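Local coordinates for SnoaL-like domain-containing protein (Kribbella flavida, PDB 5EVH) that is of unknown function but has a SnoaL-like domain, a fold family whose members often form dimers and bind or convert small molecules in a pocket, at the interface of chains A and B. Sequence-based numbering; all coordinates share one arbitrary frame. Chains: chain A/B, Uncharacterized protein.

Contact 1: the interface of chains A and B. Residues chain A 77, 93-95, 107, 109; chain B 79, 93.
B:Met79, a selenomethionine in strand 75-84 of chain B, plugs into the sheet face of chain A and buries 81 Å² of its surface there. SE of B:Met79 sits 3.7 Å from CB of A:His95. The terminal methyl CE of B:Met79 lies 3.7 Å from CD1 of A:Ile109, and these two side chains meet tip to tip. CE of B:Met79 also touches the backbone carbonyl O of A:Ala93 at 3.8 Å. On another flank, the CD1 methyl of A:Leu77 reaches CB of B:Met79 at 4.0 Å. The aliphatic part of A:Arg107 crosses B:Met79 at a slant, with CD of A:Arg107 4.0 Å from SE of B:Met79. A:His95 uses its CB here and not its ring.

The torsions explain the reach. In B:Met79 CG is anti to the backbone N (chi1 178°) and SE continues straight on. The chain then bends at chi3 (-69°), which turns the methyl towards A:Ile109 and A:Ala93. The chain A partners come from three strands, 75-84, 92-99 and 102-109, so the socket is a surface of the beta-sheet. The patch is mainly apolar packing, and the interface is two-fold symmetric. A:Met79 therefore enters chain B in the same way. The pair may be the working form in the cell, as dimers are common in this family. Near the two-fold axis the two alanine methyls press together, CB of A:Ala93 lying 3.3 Å from CB of B:Ala93.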
# COMPACT_ATOMS: atom_id res chain seq x y z
N LEU A 77 -2.92 0.99 10.28
CA LEU A 77 -2.70 1.07 8.85
C LEU A 77 -1.77 2.26 8.62
O LEU A 77 -2.03 3.38 9.10
CB LEU A 77 -4.07 1.26 8.14
CG LEU A 77 -4.06 1.16 6.62
CD1 LEU A 77 -3.60 -0.27 6.16
CD2 LEU A 77 -5.50 1.47 6.06
N ALA A 93 2.90 0.37 2.06
CA ALA A 93 1.80 0.49 3.01
C ALA A 93 1.73 -0.80 3.83
O ALA A 93 2.01 -1.89 3.30
CB ALA A 93 0.44 0.68 2.27
N GLU A 94 1.36 -0.68 5.13
CA GLU A 94 1.33 -1.82 6.01
C GLU A 94 0.04 -1.83 6.77
O GLU A 94 -0.39 -0.79 7.31
CB GLU A 94 2.50 -1.84 7.08
CG GLU A 94 3.84 -1.95 6.42
CD GLU A 94 5.00 -1.84 7.44
OE1 GLU A 94 4.66 -1.64 8.61
OE2 GLU A 94 6.20 -1.96 7.06
N HIS A 95 -0.55 -3.03 6.89
CA HIS A 95 -1.73 -3.24 7.70
C HIS A 95 -1.29 -4.17 8.83
O HIS A 95 -0.83 -5.29 8.55
CB HIS A 95 -2.85 -3.88 6.88
CG HIS A 95 -4.05 -4.25 7.71
ND1 HIS A 95 -4.80 -5.39 7.47
CD2 HIS A 95 -4.67 -3.61 8.75
CE1 HIS A 95 -5.81 -5.45 8.34
NE2 HIS A 95 -5.74 -4.40 9.14
N ARG A 107 0.53 -7.18 6.79
CA ARG A 107 0.46 -7.26 5.33
C ARG A 107 1.14 -6.02 4.78
O ARG A 107 0.74 -4.89 5.10
CB ARG A 107 -0.97 -7.39 4.81
CG ARG A 107 -0.98 -7.37 3.25
CD ARG A 107 -2.40 -7.73 2.62
NE ARG A 107 -3.23 -8.76 3.32
CZ ARG A 107 -3.25 -10.06 2.99
NH1 ARG A 107 -4.04 -10.88 3.66
NH2 ARG A 107 -2.49 -10.54 2.00
N ILE A 109 2.58 -3.84 1.31
CA ILE A 109 2.43 -3.69 -0.15
C ILE A 109 3.48 -2.69 -0.61
O ILE A 109 3.55 -1.59 -0.07
CB ILE A 109 1.03 -3.17 -0.54
CG1 ILE A 109 -0.03 -4.10 0.04
CG2 ILE A 109 0.97 -3.12 -2.08
CD1 ILE A 109 -1.52 -3.60 -0.28
N MSE B 79 -6.88 -0.09 2.49
CA MSE B 79 -6.15 -1.19 1.83
C MSE B 79 -7.22 -2.21 1.44
O MSE B 79 -8.14 -2.50 2.25
CB MSE B 79 -5.14 -1.79 2.76
CG MSE B 79 -4.43 -2.99 2.04
SE MSE B 79 -3.09 -3.88 3.19
CE MSE B 79 -1.70 -2.41 3.26
N ALA B 93 -3.10 -0.22 -1.76
CA ALA B 93 -3.41 0.70 -0.67
C ALA B 93 -3.51 2.11 -1.24
O ALA B 93 -2.77 2.45 -2.19
CB ALA B 93 -2.28 0.67 0.41

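Contact 2: the interface of chains A and B. Residues chain A 67, 79, 91-93, 109-111; chain B 107, 109.
B:Ile109 packs into a groove of chain A formed by A:Met79, A:Pro91 and A:Ala92, and hides 96 Å² of its surface. Its delta methyl does most of the work. CD1 of B:Ile109 lies 3.7 Å from CB of the A:Pro91 ring and 3.7 Å from the carbonyl carbon C of A:Ala92. CG1 is anti to the carbonyl carbon (chi1 -56°), and the chain runs on extended to bring CD1 to this spot. The other branch, CG2, points to a different part of chain A. CG2 of B:Ile109 lies 3.8 Å from CA of A:Phe110 and equally far from the carbonyl O of A:Ile109. The branches thus rest on two neighbouring stretches of chain A, CD1 at the start of strand 92-99 and CG2 at the end of strand 102-109 and the loop after it. This is the close-packed half of the patch.

The looser half lies at B:Arg107, which hides 49 Å². Its chain bends at chi3 (-36°) and lies roughly perpendicular to A:Leu67. The contact is made by the aliphatic stem and NE, while NH1 and NH2 point away from the A:Leu67 methyl. A:Leu67 belongs to strand 63-71 and lies at one end of the patch, probably its more open side. CD1 of A:Leu67 rests 3.7 Å from NE of B:Arg107.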
# COMPACT_ATOMS: atom_id res chain seq x y z
N LEU A 67 3.71 8.97 5.64
CA LEU A 67 2.76 9.80 4.90
C LEU A 67 1.40 9.82 5.54
O LEU A 67 0.68 10.85 5.46
CB LEU A 67 2.63 9.30 3.46
CG LEU A 67 3.99 9.21 2.74
CD1 LEU A 67 3.82 8.66 1.30
CD2 LEU A 67 4.70 10.55 2.68
N MSE A 79 1.18 4.29 5.81
CA MSE A 79 1.82 4.38 4.48
C MSE A 79 3.02 5.31 4.67
O MSE A 79 2.92 6.36 5.35
CB MSE A 79 0.86 4.95 3.47
CG MSE A 79 1.59 5.08 2.09
SE MSE A 79 0.43 5.84 0.68
CE MSE A 79 -0.84 4.29 0.45
N PRO A 91 7.60 3.78 -1.99
CA PRO A 91 6.64 3.86 -0.87
C PRO A 91 6.04 2.49 -0.55
O PRO A 91 5.95 1.61 -1.40
CB PRO A 91 5.57 4.82 -1.40
CG PRO A 91 5.52 4.46 -2.87
CD PRO A 91 7.06 4.37 -3.23
N ALA A 92 5.64 2.30 0.72
CA ALA A 92 5.06 1.04 1.14
C ALA A 92 3.83 1.32 2.02
O ALA A 92 3.74 2.37 2.66
CB ALA A 92 6.05 0.14 1.91
N ALA A 93 2.90 0.37 2.06
CA ALA A 93 1.80 0.49 3.01
C ALA A 93 1.73 -0.80 3.83
O ALA A 93 2.01 -1.89 3.30
CB ALA A 93 0.44 0.68 2.27
N ILE A 109 2.58 -3.84 1.31
CA ILE A 109 2.43 -3.69 -0.15
C ILE A 109 3.48 -2.69 -0.61
O ILE A 109 3.55 -1.59 -0.07
CB ILE A 109 1.03 -3.17 -0.54
CG1 ILE A 109 -0.03 -4.10 0.04
CG2 ILE A 109 0.97 -3.12 -2.08
CD1 ILE A 109 -1.52 -3.60 -0.28
N PHE A 110 4.28 -3.06 -1.61
CA PHE A 110 5.10 -2.10 -2.32
C PHE A 110 5.36 -2.67 -3.71
O PHE A 110 5.14 -3.86 -3.99
CB PHE A 110 6.42 -1.82 -1.62
CG PHE A 110 7.24 -3.05 -1.35
CD1 PHE A 110 7.12 -3.72 -0.13
CD2 PHE A 110 8.11 -3.53 -2.31
CE1 PHE A 110 7.91 -4.90 0.13
CE2 PHE A 110 8.90 -4.69 -2.09
CZ PHE A 110 8.78 -5.38 -0.88
N ASP A 111 5.79 -1.79 -4.61
CA ASP A 111 5.94 -2.15 -6.02
C ASP A 111 7.38 -2.65 -6.18
O ASP A 111 8.34 -1.89 -5.98
CB ASP A 111 5.69 -0.94 -6.90
CG ASP A 111 5.82 -1.24 -8.38
OD1 ASP A 111 5.83 -2.46 -8.77
OD2 ASP A 111 5.89 -0.27 -9.19
N ARG B 107 -2.75 8.81 -3.56
CA ARG B 107 -1.53 8.05 -3.78
C ARG B 107 -1.89 6.57 -3.68
O ARG B 107 -2.42 6.13 -2.65
CB ARG B 107 -0.40 8.41 -2.80
CG ARG B 107 0.83 7.49 -3.03
CD ARG B 107 2.13 7.94 -2.21
NE ARG B 107 2.36 9.40 -2.05
CZ ARG B 107 3.15 10.13 -2.84
NH1 ARG B 107 3.31 11.42 -2.60
NH2 ARG B 107 3.79 9.58 -3.89
N ILE B 109 -0.66 2.43 -4.09
CA ILE B 109 0.50 1.53 -4.12
C ILE B 109 -0.02 0.14 -4.44
O ILE B 109 -0.92 -0.35 -3.77
CB ILE B 109 1.24 1.50 -2.77
CG1 ILE B 109 1.64 2.92 -2.37
CG2 ILE B 109 2.47 0.58 -2.93
CD1 ILE B 109 2.37 2.98 -0.95

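Contact 3: the interface of chains A and B. Residues chain A 40, 111-113, 116; chain B 111, 113.
A:Arg112 meets B:Asp111 in a salt bridge at the start of the C-terminal helices. The guanidinium and carboxylate planes are turned 66° apart. NE of A:Arg112 donates to carboxylate oxygen OD2 of B:Asp111 at 2.8 Å, and NH2 of A:Arg112 donates to the same atom at 2.9 Å. Seen from the arginine the grip is in plane, since OD2 lies 6° out of the guanidinium plane. NH2 meets the syn lone pair of OD2. NE comes from the syn side too, but tilted out of the carboxylate plane. A bend at chi3 (-72°) brings the guanidinium back to the aspartate.

The other oxygen, OD1 of B:Asp111, takes the backbone N of A:Arg112 at 3.0 Å, from above the carboxylate plane. It also accepts N and OG1 of B:Thr113 within its own chain. OD1 thus caps the start of helix 113-124 of chain B, and these bonds together probably hold the carboxylate in its rotation. CG2 of B:Thr113 lies over one face of the A:Arg112 guanidinium, and the carbonyl O of A:Pro40 over the opposite face, both toward its rim. A water joins that carbonyl O to OD2 of B:Asp111, 2.9 Å from OD2.

A:Thr113 and B:Thr113 run antiparallel, side by side. Their hydroxyls, OG1 of A:Thr113 and OG1 of B:Thr113, make a weak hydrogen bond at 3.3 Å. The site is a polar clasp that ties each helix start to the neighbouring chain and probably stabilises the dimer seen here.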
# COMPACT_ATOMS: atom_id res chain seq x y z
N PRO A 40 4.92 -8.80 -0.77
CA PRO A 40 4.65 -8.94 -2.21
C PRO A 40 5.14 -10.24 -2.80
O PRO A 40 4.46 -10.80 -3.67
CB PRO A 40 5.35 -7.71 -2.82
CG PRO A 40 5.18 -6.67 -1.71
CD PRO A 40 5.51 -7.48 -0.46
N ASP A 111 5.79 -1.79 -4.61
CA ASP A 111 5.94 -2.15 -6.02
C ASP A 111 7.38 -2.65 -6.18
O ASP A 111 8.34 -1.89 -5.98
CB ASP A 111 5.69 -0.94 -6.90
CG ASP A 111 5.82 -1.24 -8.38
OD1 ASP A 111 5.83 -2.46 -8.77
OD2 ASP A 111 5.89 -0.27 -9.19
N ARG A 112 7.53 -3.94 -6.49
CA ARG A 112 8.87 -4.51 -6.76
C ARG A 112 9.45 -4.11 -8.12
O ARG A 112 10.68 -4.25 -8.33
CB ARG A 112 8.82 -6.05 -6.64
CG ARG A 112 8.50 -6.55 -5.18
CD ARG A 112 8.47 -8.12 -5.11
NE ARG A 112 7.26 -8.60 -5.79
CZ ARG A 112 7.08 -9.83 -6.23
NH1 ARG A 112 8.04 -10.74 -6.07
NH2 ARG A 112 5.94 -10.13 -6.83
N THR A 113 8.63 -3.62 -9.05
CA THR A 113 9.11 -3.42 -10.42
C THR A 113 10.35 -2.54 -10.48
O THR A 113 11.32 -2.94 -11.15
CB THR A 113 7.96 -2.89 -11.29
OG1 THR A 113 6.94 -3.90 -11.33
CG2 THR A 113 8.41 -2.62 -12.74
N GLU A 116 13.51 -4.56 -9.63
CA GLU A 116 13.83 -5.52 -10.67
C GLU A 116 14.39 -4.83 -11.92
O GLU A 116 15.35 -5.31 -12.53
CB GLU A 116 12.55 -6.32 -10.96
CG GLU A 116 12.68 -7.40 -12.03
CD GLU A 116 11.34 -8.15 -12.19
OE1 GLU A 116 10.48 -8.00 -11.25
OE2 GLU A 116 11.12 -8.83 -13.24
N ASP B 111 1.75 -3.77 -6.38
CA ASP B 111 2.95 -4.41 -6.93
C ASP B 111 2.63 -4.73 -8.39
O ASP B 111 1.73 -5.54 -8.67
CB ASP B 111 3.27 -5.67 -6.15
CG ASP B 111 4.52 -6.39 -6.67
OD1 ASP B 111 5.31 -5.76 -7.45
OD2 ASP B 111 4.74 -7.57 -6.28
N THR B 113 4.73 -6.24 -10.40
CA THR B 113 5.51 -7.37 -10.88
C THR B 113 4.65 -8.53 -11.36
O THR B 113 4.90 -9.03 -12.48
CB THR B 113 6.52 -7.80 -9.80
OG1 THR B 113 7.41 -6.70 -9.58
CG2 THR B 113 7.35 -9.02 -10.23
O HOH W 1 2.64 -8.99 -4.88

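The three contacts follow one another along the two-fold interface. The C-alpha centres of contact 1 and contact 2 are about 7 Å apart, and both include A:Ala93 and A:Ile109. The C-alpha centres of contact 2 and contact 3 are about 11 Å apart; they share A:Asp111, where strand 102-109 has given way to the loop before helix 113-124. The centres of contact 1 and contact 3 are about 15 Å apart. Sheet packing in contacts 1 and 2 thus passes into the charged clasp of contact 3. Symmetry repeats each contact with the chains exchanged, which would fix both the sheets and the C-terminal helices of the pair.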